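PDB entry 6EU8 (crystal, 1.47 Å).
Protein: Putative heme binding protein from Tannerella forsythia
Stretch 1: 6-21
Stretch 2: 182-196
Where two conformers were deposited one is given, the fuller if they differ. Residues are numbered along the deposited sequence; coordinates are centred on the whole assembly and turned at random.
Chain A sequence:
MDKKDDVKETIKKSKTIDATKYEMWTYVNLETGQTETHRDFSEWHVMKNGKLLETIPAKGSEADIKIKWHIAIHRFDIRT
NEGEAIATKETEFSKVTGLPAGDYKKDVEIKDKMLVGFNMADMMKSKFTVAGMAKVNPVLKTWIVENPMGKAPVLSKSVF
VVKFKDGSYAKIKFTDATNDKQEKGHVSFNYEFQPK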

# COMPACT_ATOMS: atom_id res chain seq x y z
N ASP A 6 3.27 2.20 32.25
CA ASP A 6 4.41 2.43 31.31
C ASP A 6 4.41 1.71 29.93
O ASP A 6 5.28 2.00 29.10
CB ASP A 6 5.77 2.22 32.03
CG ASP A 6 5.85 0.89 32.78
OD1 ASP A 6 5.33 -0.13 32.29
OD2 ASP A 6 6.46 0.87 33.88
N VAL A 7 3.47 0.79 29.68
CA VAL A 7 3.27 0.20 28.33
C VAL A 7 1.91 0.70 27.84
O VAL A 7 0.90 0.54 28.53
CB VAL A 7 3.27 -1.35 28.35
CG1 VAL A 7 3.20 -1.90 26.92
CG2 VAL A 7 4.50 -1.88 29.06
N LYS A 8 1.89 1.31 26.65
CA LYS A 8 0.64 1.81 26.08
C LYS A 8 -0.25 0.64 25.63
O LYS A 8 0.24 -0.44 25.31
CB LYS A 8 0.91 2.80 24.96
CG LYS A 8 1.62 4.05 25.47
CD LYS A 8 1.82 5.09 24.39
CE LYS A 8 2.61 6.27 24.94
NZ LYS A 8 2.54 7.43 24.01
N GLU A 9 -1.55 0.87 25.65
CA GLU A 9 -2.51 -0.14 25.24
C GLU A 9 -2.36 -0.41 23.74
O GLU A 9 -2.11 0.51 22.96
CB GLU A 9 -3.95 0.32 25.56
CG GLU A 9 -4.28 0.35 27.05
CD GLU A 9 -4.34 -1.04 27.65
OE1 GLU A 9 -5.30 -1.77 27.34
OE2 GLU A 9 -3.43 -1.40 28.43
N THR A 10 -2.48 -1.69 23.36
CA THR A 10 -2.54 -2.10 21.94
C THR A 10 -3.84 -1.61 21.31
O THR A 10 -4.89 -1.64 21.95
CB THR A 10 -2.45 -3.64 21.82
OG1 THR A 10 -1.28 -4.09 22.50
CG2 THR A 10 -2.34 -4.09 20.37
N ILE A 11 -3.75 -1.15 20.06
CA ILE A 11 -4.89 -0.66 19.31
C ILE A 11 -5.23 -1.81 18.34
O ILE A 11 -4.39 -2.23 17.55
CB ILE A 11 -4.52 0.64 18.55
CG1 ILE A 11 -3.96 1.72 19.50
CG2 ILE A 11 -5.70 1.19 17.77
CD1 ILE A 11 -4.94 2.23 20.54
N LYS A 12 -6.44 -2.35 18.47
CA LYS A 12 -6.90 -3.50 17.68
C LYS A 12 -8.12 -3.05 16.89
O LYS A 12 -9.16 -2.74 17.46
CB LYS A 12 -7.25 -4.68 18.58
CG LYS A 12 -6.12 -5.14 19.47
CD LYS A 12 -6.46 -6.44 20.20
CE LYS A 12 -5.35 -6.85 21.15
NZ LYS A 12 -5.69 -8.10 21.88
N LYS A 13 -7.99 -2.97 15.55
CA LYS A 13 -9.03 -2.40 14.70
C LYS A 13 -9.02 -3.07 13.33
O LYS A 13 -8.09 -3.82 13.00
CB LYS A 13 -8.84 -0.88 14.50
CG LYS A 13 -8.84 -0.01 15.74
CD LYS A 13 -10.25 0.13 16.32
CE LYS A 13 -10.27 0.97 17.60
NZ LYS A 13 -9.95 2.40 17.34
N SER A 14 -10.08 -2.78 12.57
CA SER A 14 -10.22 -3.17 11.16
C SER A 14 -10.39 -1.90 10.35
O SER A 14 -10.91 -0.92 10.85
CB SER A 14 -11.44 -4.08 10.96
OG SER A 14 -11.32 -5.29 11.69
N LYS A 15 -9.94 -1.92 9.08
CA LYS A 15 -10.13 -0.79 8.17
C LYS A 15 -10.50 -1.25 6.78
O LYS A 15 -10.07 -2.32 6.36
CB LYS A 15 -8.83 -0.00 8.02
CG LYS A 15 -8.54 1.00 9.10
CD LYS A 15 -9.51 2.16 9.00
CE LYS A 15 -8.88 3.45 9.45
NZ LYS A 15 -9.98 4.42 9.62
N THR A 16 -11.24 -0.41 6.08
CA THR A 16 -11.55 -0.62 4.66
C THR A 16 -11.16 0.65 3.90
O THR A 16 -11.65 1.74 4.22
CB THR A 16 -13.04 -0.96 4.44
OG1 THR A 16 -13.32 -2.20 5.11
CG2 THR A 16 -13.35 -1.09 2.96
N ILE A 17 -10.26 0.50 2.93
CA ILE A 17 -9.70 1.63 2.15
C ILE A 17 -10.13 1.55 0.68
O ILE A 17 -9.92 0.55 -0.00
CB ILE A 17 -8.14 1.66 2.22
CG1 ILE A 17 -7.63 1.68 3.67
CG2 ILE A 17 -7.57 2.81 1.38
CD1 ILE A 17 -8.02 2.91 4.47
N ASP A 18 -10.70 2.65 0.17
CA ASP A 18 -11.02 2.76 -1.25
C ASP A 18 -9.79 3.19 -2.03
O ASP A 18 -9.51 4.39 -2.15
CB ASP A 18 -12.18 3.74 -1.46
CG ASP A 18 -12.56 3.91 -2.92
OD1 ASP A 18 -11.90 3.36 -3.83
OD2 ASP A 18 -13.55 4.66 -3.16
N ALA A 19 -9.06 2.20 -2.55
CA ALA A 19 -7.86 2.43 -3.38
C ALA A 19 -8.14 2.10 -4.85
O ALA A 19 -7.24 1.71 -5.59
CB ALA A 19 -6.69 1.60 -2.83
N THR A 20 -9.38 2.34 -5.31
CA THR A 20 -9.75 2.00 -6.68
C THR A 20 -9.12 2.89 -7.76
O THR A 20 -8.95 2.44 -8.89
CB THR A 20 -11.30 2.06 -6.87
OG1 THR A 20 -11.80 3.35 -6.53
CG2 THR A 20 -11.96 0.97 -6.05
N LYS A 21 -8.76 4.13 -7.44
CA LYS A 21 -8.25 5.08 -8.45
C LYS A 21 -6.75 4.91 -8.72
O LYS A 21 -5.95 4.94 -7.76
CB LYS A 21 -8.55 6.52 -8.05
CG LYS A 21 -10.05 6.79 -7.96
CD LYS A 21 -10.44 8.26 -7.97
CE LYS A 21 -11.93 8.37 -8.29
NZ LYS A 21 -12.49 9.75 -8.17
N GLN A 182 -17.75 -7.12 -5.72
CA GLN A 182 -16.55 -7.67 -6.33
C GLN A 182 -15.76 -6.62 -7.16
O GLN A 182 -15.01 -6.99 -8.07
CB GLN A 182 -16.88 -8.97 -7.11
CG GLN A 182 -17.26 -10.16 -6.21
CD GLN A 182 -18.62 -10.02 -5.51
OE1 GLN A 182 -18.72 -10.16 -4.29
NE2 GLN A 182 -19.64 -9.73 -6.27
N GLU A 183 -15.90 -5.35 -6.81
CA GLU A 183 -15.08 -4.27 -7.45
C GLU A 183 -13.67 -4.29 -6.83
O GLU A 183 -13.53 -4.19 -5.60
CB GLU A 183 -15.70 -2.88 -7.28
CG GLU A 183 -14.90 -1.79 -7.98
CD GLU A 183 -15.39 -0.37 -7.77
OE1 GLU A 183 -16.13 -0.10 -6.81
OE2 GLU A 183 -14.93 0.50 -8.53
N LYS A 184 -12.65 -4.49 -7.67
CA LYS A 184 -11.24 -4.54 -7.18
C LYS A 184 -10.75 -3.18 -6.68
O LYS A 184 -11.05 -2.14 -7.25
CB LYS A 184 -10.28 -5.03 -8.28
CG LYS A 184 -10.51 -6.43 -8.77
CD LYS A 184 -9.41 -6.89 -9.71
CE LYS A 184 -9.72 -8.27 -10.25
NZ LYS A 184 -8.64 -8.88 -11.04
N GLY A 185 -9.95 -3.20 -5.60
CA GLY A 185 -9.32 -1.98 -5.05
C GLY A 185 -9.88 -1.47 -3.73
O GLY A 185 -9.41 -0.45 -3.21
N HIS A 186 -10.87 -2.17 -3.18
CA HIS A 186 -11.39 -1.90 -1.85
C HIS A 186 -10.65 -2.85 -0.93
O HIS A 186 -10.93 -4.07 -0.88
CB HIS A 186 -12.91 -2.08 -1.78
CG HIS A 186 -13.67 -1.13 -2.66
ND1 HIS A 186 -14.04 0.14 -2.25
CD2 HIS A 186 -14.16 -1.28 -3.91
CE1 HIS A 186 -14.70 0.73 -3.23
NE2 HIS A 186 -14.76 -0.09 -4.25
N VAL A 187 -9.63 -2.31 -0.24
CA VAL A 187 -8.68 -3.11 0.52
C VAL A 187 -9.05 -3.09 1.99
O VAL A 187 -9.07 -2.01 2.60
CB VAL A 187 -7.25 -2.56 0.30
CG1 VAL A 187 -6.23 -3.33 1.14
CG2 VAL A 187 -6.88 -2.60 -1.18
N SER A 188 -9.34 -4.27 2.56
CA SER A 188 -9.68 -4.42 4.01
C SER A 188 -8.63 -5.22 4.76
O SER A 188 -8.08 -6.18 4.22
CB SER A 188 -11.07 -5.07 4.19
OG SER A 188 -12.10 -4.28 3.64
N PHE A 189 -8.32 -4.81 6.01
CA PHE A 189 -7.39 -5.54 6.86
C PHE A 189 -7.74 -5.36 8.32
O PHE A 189 -8.33 -4.34 8.70
CB PHE A 189 -5.93 -5.08 6.61
CG PHE A 189 -5.74 -3.58 6.63
CD1 PHE A 189 -5.98 -2.81 5.50
CD2 PHE A 189 -5.34 -2.92 7.80
CE1 PHE A 189 -5.83 -1.42 5.53
CE2 PHE A 189 -5.18 -1.54 7.83
CZ PHE A 189 -5.42 -0.79 6.70
N ASN A 190 -7.37 -6.36 9.11
CA ASN A 190 -7.39 -6.28 10.57
C ASN A 190 -5.97 -6.00 11.02
O ASN A 190 -5.01 -6.43 10.38
CB ASN A 190 -7.89 -7.62 11.15
CG ASN A 190 -9.31 -7.95 10.73
OD1 ASN A 190 -10.10 -7.08 10.39
ND2 ASN A 190 -9.64 -9.25 10.77
N TYR A 191 -5.79 -5.26 12.12
CA TYR A 191 -4.45 -5.05 12.66
C TYR A 191 -4.38 -4.94 14.20
O TYR A 191 -5.39 -4.65 14.83
CB TYR A 191 -3.76 -3.82 12.02
CG TYR A 191 -4.40 -2.51 12.32
CD1 TYR A 191 -5.44 -2.00 11.56
CD2 TYR A 191 -3.95 -1.73 13.40
CE1 TYR A 191 -6.00 -0.76 11.83
CE2 TYR A 191 -4.51 -0.52 13.68
CZ TYR A 191 -5.51 -0.03 12.90
OH TYR A 191 -6.06 1.19 13.19
N GLU A 192 -3.20 -5.15 14.74
CA GLU A 192 -2.88 -4.90 16.16
C GLU A 192 -1.61 -4.03 16.20
O GLU A 192 -0.52 -4.50 15.88
CB GLU A 192 -2.72 -6.23 16.94
CG GLU A 192 -3.96 -7.12 16.86
CD GLU A 192 -3.97 -8.29 17.85
OE1 GLU A 192 -2.92 -8.62 18.43
OE2 GLU A 192 -5.06 -8.91 18.01
N PHE A 193 -1.77 -2.76 16.59
CA PHE A 193 -0.69 -1.74 16.59
C PHE A 193 -0.20 -1.51 18.02
O PHE A 193 -1.03 -1.24 18.87
CB PHE A 193 -1.24 -0.43 16.02
CG PHE A 193 -0.26 0.72 16.02
CD1 PHE A 193 0.61 0.94 14.96
CD2 PHE A 193 -0.25 1.62 17.07
CE1 PHE A 193 1.50 2.00 14.95
CE2 PHE A 193 0.62 2.69 17.07
CZ PHE A 193 1.51 2.88 16.02
N GLN A 194 1.12 -1.59 18.22
CA GLN A 194 1.76 -1.27 19.52
C GLN A 194 2.37 0.16 19.49
O GLN A 194 3.45 0.31 18.91
CB GLN A 194 2.84 -2.31 19.83
CG GLN A 194 3.58 -2.06 21.16
CD GLN A 194 2.63 -1.96 22.35
OE1 GLN A 194 2.01 -2.94 22.74
NE2 GLN A 194 2.49 -0.75 22.91
N PRO A 195 1.71 1.17 20.15
CA PRO A 195 2.31 2.51 20.21
C PRO A 195 3.54 2.59 21.10
O PRO A 195 3.72 1.77 22.01
CB PRO A 195 1.18 3.40 20.76
CG PRO A 195 -0.04 2.55 20.83
CD PRO A 195 0.41 1.14 20.85
N LYS A 196 4.40 3.57 20.82
CA LYS A 196 5.53 3.92 21.68
C LYS A 196 5.24 5.26 22.35
O LYS A 196 4.27 5.96 22.03
CB LYS A 196 6.84 4.01 20.88
CG LYS A 196 7.52 2.68 20.63
CD LYS A 196 7.95 2.03 21.94
CE LYS A 196 9.13 1.10 21.77
NZ LYS A 196 8.79 -0.01 20.84
OXT LYS A 196 5.98 5.68 23.24
O HOH W 1 4.08 1.98 24.89

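Paired antiparallel strands sort their side chains by alternation, so that one face of the sheet can be apolar while the other carries polar groups. The contact between residues 11-18 and 184-194 of this putative heme binding protein is a clear example, joining segments from near the two ends of one chain, with 1221 Å² buried between the two stretches.

The apolar face carries Ile11, Lys13, Lys15 and Ile17 from one strand and Val187, Phe189, Tyr191 and Phe193 from the other. At its middle, Lys15 behaves as much like a hydrocarbon as like a cation. Its CB lies over one face of the Phe189 ring, 4.1 Å from the ring centroid, and its CG meets the edge of the neighbouring Tyr191 ring, with Lys15 CG 4.1 Å from Tyr191 CE1. The methylenes therefore pack against aromatic surface while the end of the chain leads away, and NZ finds a hydrogen bond elsewhere in the structure. Phe189 also receives Ile17, whose CG1 is 4.0 Å from Phe189 CE1. Tyr191, which has more of its surface covered by the other stretch than any other residue here, turns one ring face to Lys13 CA. Toward the far end of the strand, Ile11 CB lies 4.3 Å from Phe193 CB, and Ile11 CG1 is 4.2 Å from Pro195 CG, extending the apolar packing past the last strand residue.

Beneath these side chains the backbones are stitched together by four hydrogen-bonded pairs, each closed by two reciprocal bonds. The Ile11-Phe193 pair is nearly linear: Ile11 N to Phe193 O is 3.0 Å at 175°, and Phe193 N to Ile11 O is 2.8 Å at 171°. In the intervening non-hydrogen-bonded pairs the alpha carbons approach more closely, and CA-H groups point at carbonyls, as where Ser188 CA lies 3.2 Å from Lys15 O.

Those same intervening pairs set polar side chains against one another on the opposite face. Ser14 OG donates to Asn190 OD1 at 2.5 Å, a very short bond, and Thr16 OG1 and Ser188 OG are hydrogen-bonded at 2.8 Å. Lys12 and Glu192 carry opposite charges, but at 4.0 Å between Lys12 NZ and Glu192 OE2 they stop short of a salt bridge.

The ends are finished differently. At one, Ala19 N bonds to Gly185 O at 2.8 Å, and Thr20 CG2 sits over the His186 ring, 3.8 Å from its centroid. Gly185 has no room for a beta carbon: an ideal CB would fall 2.9 Å from Thr20 CA, and its backbone angles alone call for glycine. At the other, Gln194 NE2 makes a weak bond to Lys8 O at 3.3 Å, a water bridges Lys8 N and Pro195 O, and Lys8 NZ donates to the terminal carboxylate through Lys196 O at 3.0 Å, with a long salt bridge of 3.9 Å between Lys8 NZ and Lys196 OXT.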